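Local coordinates for ABC-type branched-chain amino acid transport systems periplasmic component-like protein (Thermomonospora curvata, PDB 4N03) that probably captures fatty acids outside the cell for an ABC transporter, being a leucine-binding-protein relative that holds palmitic acid in its cleft, at residues Thr144-Tyr148 with Asp149-Ile153; Phe359-Phe362 with Asp363-Ala366. All blocks are in the same frame, centred on the assembly; numbering follows the deposited sequence. Where two conformers were deposited one is given.

Interaction 1 of 2, residues Thr144-Tyr148 with Asp149-Ile153; sequences TGTTY and DVDMI. With PLM (palmitic acid), chain B.
T146 OG1 meets D151 OD1 at 2.6 Å, a hydroxyl donating to a carboxylate oxygen from well above the carboxylate plane, the side chains crossing at about a right angle. At a second point, T147 OG1 donates to D149 OD1 at 2.7 Å, nearly along the C-O axis. That oxygen also takes the backbone N of V150 at 2.9 Å, on its anti side, because a chi1 of 50° folds the D149 carboxylate back over the start of the helix. Two donors therefore grip D149 OD1 and limit its rotation. T147 stands at the N-cap, but its hydroxyl makes no capping bond; its carbonyl O receives D151 N (3.1 Å), the ordinary first-turn helix bond, and Y148 O receives the N of selenomethionine M152. T146 CG2 and V150 CG1 add a methyl van der Waals contact at 4.0 Å.

Every touching residue is buried, leaving no solvent side. The Y148 side chain leaves the backbone away from the following helical segment; its OH donates tightly to O1 of palmitic acid (2.5 Å), which lies at the ring edge in plane. The sparse part is the T144 end, OG1 lying 3.8 Å from CF of the fatty acid. D151 OD1 is also bonded to T370. The start of helix 148-161 packs against both helix 179-195, through Y148 and M152, and strand 275-279, where D151 and M152 touch A278.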
loop_
_atom_site.group_PDB
_atom_site.type_symbol
_atom_site.label_atom_id
_atom_site.label_comp_id
_atom_site.label_asym_id
_atom_site.label_seq_id
_atom_site.Cartn_x
_atom_site.Cartn_y
_atom_site.Cartn_z
ATOM N N THR A 144 -0.870 6.410 3.519
ATOM C CA THR A 144 -1.801 6.797 2.460
ATOM C C THR A 144 -3.076 5.969 2.527
ATOM O O THR A 144 -3.106 4.953 3.218
ATOM C CB THR A 144 -1.143 6.627 1.096
ATOM O OG1 THR A 144 -0.739 5.272 0.953
ATOM C CG2 THR A 144 0.076 7.555 0.941
ATOM N N GLY A 145 -4.128 6.383 1.871
ATOM C CA GLY A 145 -5.313 5.565 1.751
ATOM C C GLY A 145 -5.930 5.233 3.107
ATOM O O GLY A 145 -5.920 6.062 4.036
ATOM N N THR A 146 -6.521 4.054 3.157
ATOM C CA THR A 146 -7.080 3.458 4.361
ATOM C C THR A 146 -6.011 2.656 5.092
ATOM O O THR A 146 -4.953 2.305 4.526
ATOM C CB THR A 146 -8.185 2.469 3.954
ATOM O OG1 THR A 146 -7.570 1.591 3.000
ATOM C CG2 THR A 146 -9.382 3.137 3.336
ATOM N N THR A 147 -6.282 2.324 6.346
ATOM C CA THR A 147 -5.535 1.311 7.052
ATOM C C THR A 147 -6.159 -0.058 6.870
ATOM O O THR A 147 -7.319 -0.195 6.491
ATOM C CB THR A 147 -5.398 1.698 8.527
ATOM O OG1 THR A 147 -6.663 2.057 9.077
ATOM C CG2 THR A 147 -4.439 2.839 8.663
ATOM N N TYR A 148 -5.379 -1.094 7.171
ATOM C CA TYR A 148 -5.787 -2.450 6.856
ATOM C C TYR A 148 -7.060 -2.893 7.519
ATOM O O TYR A 148 -7.851 -3.658 7.009
ATOM C CB TYR A 148 -4.700 -3.428 7.226
ATOM C CG TYR A 148 -3.492 -3.401 6.346
ATOM C CD1 TYR A 148 -3.576 -3.491 4.939
ATOM C CD2 TYR A 148 -2.245 -3.261 6.882
ATOM C CE1 TYR A 148 -2.440 -3.485 4.148
ATOM C CE2 TYR A 148 -1.113 -3.270 6.083
ATOM C CZ TYR A 148 -1.214 -3.390 4.701
ATOM O OH TYR A 148 -0.124 -3.400 3.850
ATOM N N ASP A 149 -7.229 -2.485 8.793
ATOM C CA ASP A 149 -8.424 -2.765 9.575
ATOM C C ASP A 149 -9.675 -2.207 8.925
ATOM O O ASP A 149 -10.647 -2.908 8.760
ATOM C CB ASP A 149 -8.284 -2.363 11.036
ATOM C CG ASP A 149 -7.776 -0.967 11.311
ATOM O OD1 ASP A 149 -7.522 -0.187 10.362
ATOM O OD2 ASP A 149 -7.605 -0.676 12.527
ATOM N N VAL A 150 -9.620 -0.927 8.548
ATOM C CA VAL A 150 -10.732 -0.311 7.861
ATOM C C VAL A 150 -11.051 -1.024 6.564
ATOM O O VAL A 150 -12.228 -1.234 6.259
ATOM C CB VAL A 150 -10.396 1.178 7.591
ATOM C CG1 VAL A 150 -11.322 1.838 6.558
ATOM C CG2 VAL A 150 -10.406 1.939 8.914
ATOM N N ASP A 151 -10.051 -1.466 5.788
ATOM C CA ASP A 151 -10.338 -2.230 4.580
ATOM C C ASP A 151 -11.089 -3.529 4.885
ATOM O O ASP A 151 -12.004 -3.873 4.163
ATOM C CB ASP A 151 -9.077 -2.575 3.799
ATOM C CG ASP A 151 -8.517 -1.417 3.008
ATOM O OD1 ASP A 151 -9.228 -0.455 2.716
ATOM O OD2 ASP A 151 -7.316 -1.569 2.652
HETATM N N MSE A 152 -10.691 -4.283 5.925
HETATM C CA MSE A 152 -11.425 -5.487 6.265
HETATM C C MSE A 152 -12.805 -5.191 6.815
HETATM O O MSE A 152 -13.708 -5.958 6.568
HETATM C CB MSE A 152 -10.638 -6.344 7.268
HETATM C CG MSE A 152 -9.386 -6.989 6.672
HETATM SE SE MSE A 152 -9.814 -8.304 5.316
HETATM C CE MSE A 152 -9.517 -7.321 3.779
ATOM N N ILE A 153 -12.977 -4.101 7.544
ATOM C CA ILE A 153 -14.328 -3.778 8.022
ATOM C C ILE A 153 -15.261 -3.513 6.846
ATOM O O ILE A 153 -16.355 -4.064 6.735
ATOM C CB ILE A 153 -14.270 -2.583 8.984
ATOM C CG1 ILE A 153 -13.542 -2.992 10.284
ATOM C CG2 ILE A 153 -15.672 -2.127 9.321
ATOM C CD1 ILE A 153 -13.100 -1.800 11.101
HETATM C C1 PLM B . 2.810 -4.816 4.509
HETATM O O1 PLM B . 2.101 -3.863 4.926
HETATM O O2 PLM B . 3.840 -5.237 5.079
HETATM C C2 PLM B . 2.505 -5.385 3.143
HETATM C C3 PLM B . 3.170 -4.418 2.069
HETATM C C4 PLM B . 2.764 -4.739 0.649
HETATM C C5 PLM B . 3.440 -3.870 -0.355
HETATM C C6 PLM B . 3.043 -4.018 -1.840
HETATM C C7 PLM B . 1.924 -3.045 -2.188
HETATM C C8 PLM B . 1.310 -3.213 -3.551
HETATM C C9 PLM B . 0.426 -2.069 -4.013
HETATM C CA PLM B . -1.070 -2.202 -3.643
HETATM C CB PLM B . -1.765 -0.809 -3.918
HETATM C CC PLM B . -2.546 -0.310 -2.667
HETATM C CD PLM B . -2.785 1.185 -2.634
HETATM C CE PLM B . -3.513 1.740 -1.416
HETATM C CF PLM B . -3.140 3.213 -1.186
HETATM C CG PLM B . -3.961 4.208 -1.987
#

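Interaction 2 of 2, residues Phe359-Phe362 with Asp363-Ala366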
loop_
_atom_site.group_PDB
_atom_site.type_symbol
_atom_site.label_atom_id
_atom_site.label_comp_id
_atom_site.label_asym_id
_atom_site.label_seq_id
_atom_site.Cartn_x
_atom_site.Cartn_y
_atom_site.Cartn_z
ATOM N N PHE A 359 -4.128 15.213 4.369
ATOM C CA PHE A 359 -2.825 15.086 4.957
ATOM C C PHE A 359 -2.600 15.883 6.260
ATOM O O PHE A 359 -1.501 15.924 6.774
ATOM C CB PHE A 359 -1.759 15.463 3.924
ATOM C CG PHE A 359 -1.739 14.572 2.691
ATOM C CD1 PHE A 359 -2.002 13.212 2.805
ATOM C CD2 PHE A 359 -1.416 15.080 1.461
ATOM C CE1 PHE A 359 -1.920 12.377 1.738
ATOM C CE2 PHE A 359 -1.348 14.210 0.317
ATOM C CZ PHE A 359 -1.650 12.888 0.514
ATOM N N THR A 360 -3.588 16.676 6.666
ATOM C CA THR A 360 -3.334 17.558 7.839
ATOM C C THR A 360 -3.292 16.810 9.206
ATOM O O THR A 360 -2.838 17.359 10.183
ATOM C CB THR A 360 -4.315 18.686 7.963
ATOM O OG1 THR A 360 -5.600 18.119 8.104
ATOM C CG2 THR A 360 -4.324 19.529 6.751
ATOM N N TYR A 361 -3.876 15.634 9.191
ATOM C CA TYR A 361 -3.833 14.821 10.392
ATOM C C TYR A 361 -3.195 13.505 10.205
ATOM O O TYR A 361 -2.871 13.093 9.062
ATOM C CB TYR A 361 -5.223 14.615 10.843
ATOM C CG TYR A 361 -6.084 13.911 9.854
ATOM C CD1 TYR A 361 -5.846 12.587 9.552
ATOM C CD2 TYR A 361 -7.095 14.557 9.180
ATOM C CE1 TYR A 361 -6.645 11.891 8.670
ATOM C CE2 TYR A 361 -7.919 13.858 8.309
ATOM C CZ TYR A 361 -7.678 12.534 8.055
ATOM O OH TYR A 361 -8.489 11.896 7.198
ATOM N N PHE A 362 -2.886 12.871 11.308
ATOM C CA PHE A 362 -2.190 11.592 11.279
ATOM C C PHE A 362 -2.598 10.734 12.507
ATOM O O PHE A 362 -1.935 9.752 12.779
ATOM C CB PHE A 362 -0.653 11.768 11.142
ATOM C CG PHE A 362 -0.062 12.864 11.965
ATOM C CD1 PHE A 362 -0.045 14.146 11.502
ATOM C CD2 PHE A 362 0.435 12.617 13.265
ATOM C CE1 PHE A 362 0.463 15.173 12.284
ATOM C CE2 PHE A 362 0.992 13.640 14.006
ATOM C CZ PHE A 362 0.964 14.905 13.542
ATOM N N ASP A 363 -3.738 11.085 13.101
ATOM C CA ASP A 363 -4.292 10.332 14.209
ATOM C C ASP A 363 -5.463 9.483 13.785
ATOM O O ASP A 363 -6.231 9.006 14.654
ATOM C CB ASP A 363 -4.725 11.269 15.345
ATOM C CG ASP A 363 -5.818 12.201 14.950
ATOM O OD1 ASP A 363 -5.748 12.818 13.860
ATOM O OD2 ASP A 363 -6.783 12.345 15.711
ATOM N N LYS A 364 -5.626 9.287 12.484
ATOM C CA LYS A 364 -6.724 8.522 11.887
ATOM C C LYS A 364 -6.375 8.337 10.406
ATOM O O LYS A 364 -5.482 9.038 9.934
ATOM C CB LYS A 364 -8.050 9.281 12.068
ATOM C CG LYS A 364 -8.049 10.680 11.494
ATOM C CD LYS A 364 -9.136 11.601 12.077
ATOM C CE LYS A 364 -8.617 13.057 12.150
ATOM N NZ LYS A 364 -9.399 14.255 12.621
ATOM N N PRO A 365 -7.068 7.456 9.726
ATOM C CA PRO A 365 -6.676 7.229 8.323
ATOM C C PRO A 365 -6.980 8.444 7.450
ATOM O O PRO A 365 -7.919 9.188 7.671
ATOM C CB PRO A 365 -7.561 6.052 7.927
ATOM C CG PRO A 365 -7.833 5.344 9.241
ATOM C CD PRO A 365 -8.037 6.460 10.185
ATOM N N ALA A 366 -6.168 8.593 6.395
ATOM C CA ALA A 366 -6.286 9.664 5.421
ATOM C C ALA A 366 -7.587 9.614 4.617
ATOM O O ALA A 366 -8.000 10.640 4.111
ATOM C CB ALA A 366 -5.107 9.612 4.502
#
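From F359 to A366 the backbone swings round in a wide bend without regular structure, bringing the CA atoms of F359 and A366 to 6.5 Å, and the Y361 side chain points across the bend. A chi1 of 61° sets its CG between the backbone N and the carbonyl carbon, which directs the ring to the returning limb. There the phenol OH donates to P365 O at 2.8 Å. The bond is bent at the acceptor, with a C=O...donor angle of 136°, and P365 O lies near the ring plane, at its edge.

K364 lies across one face of the same ring at about a right angle to the tyrosine side chain. Its CG sits 3.4 Å from Y361 CE1, over that face, and CE stands 3.7 Å from the ring centroid, 16° off the normal, which makes it a CH-pi contact. Farther along, K364 NZ is 4.6 Å from the Y361 centroid; it is displaced from the ring axis, so the cation-pi interaction is off-centre. The aliphatic part of the lysine thus makes the closer approach. D363 OD1 comes to 3.6 Å from Y361 CB, a van der Waals contact beside the ring's root. Y361 was modelled in two conformers, and its contacts hold for the one described; Y361, F362, D363 and K364 all touch a crystal neighbour, so the lattice may influence this outer side.

The inner end is buried, with A366 joined by backbone hydrogen bonding to N358 and P365 packed on T147. The arrangement is a tyrosine bridging an irregular loop, in the connection from helix 336-343 to strand 370-375. In this two-lobed periplasmic-binding-protein fold, that connection passes from the lobe of the four-stranded parallel sheet to the lobe of the larger mixed sheet.

In the fold
Along the chain, interaction 1 comes first, where the connection after strand 126-129 ends and helix 148-161 begins; interaction 2 opens some 200 residues later, between helix 336-343 and strand 370-375. They run in series, neither nested nor crossed, and each closes a local turn only. Their centres are 13 Å apart, yet they touch: T147 OG1 lies 3.5 Å from P365 CG, and G145 O lies 3.7 Å from A366 CB, both packing contacts. Since each connection passes from the four-stranded lobe to the mixed-sheet lobe, these contacts join two interlobe crossings side by side, close to the bound palmitic acid, which interaction 1 touches directly.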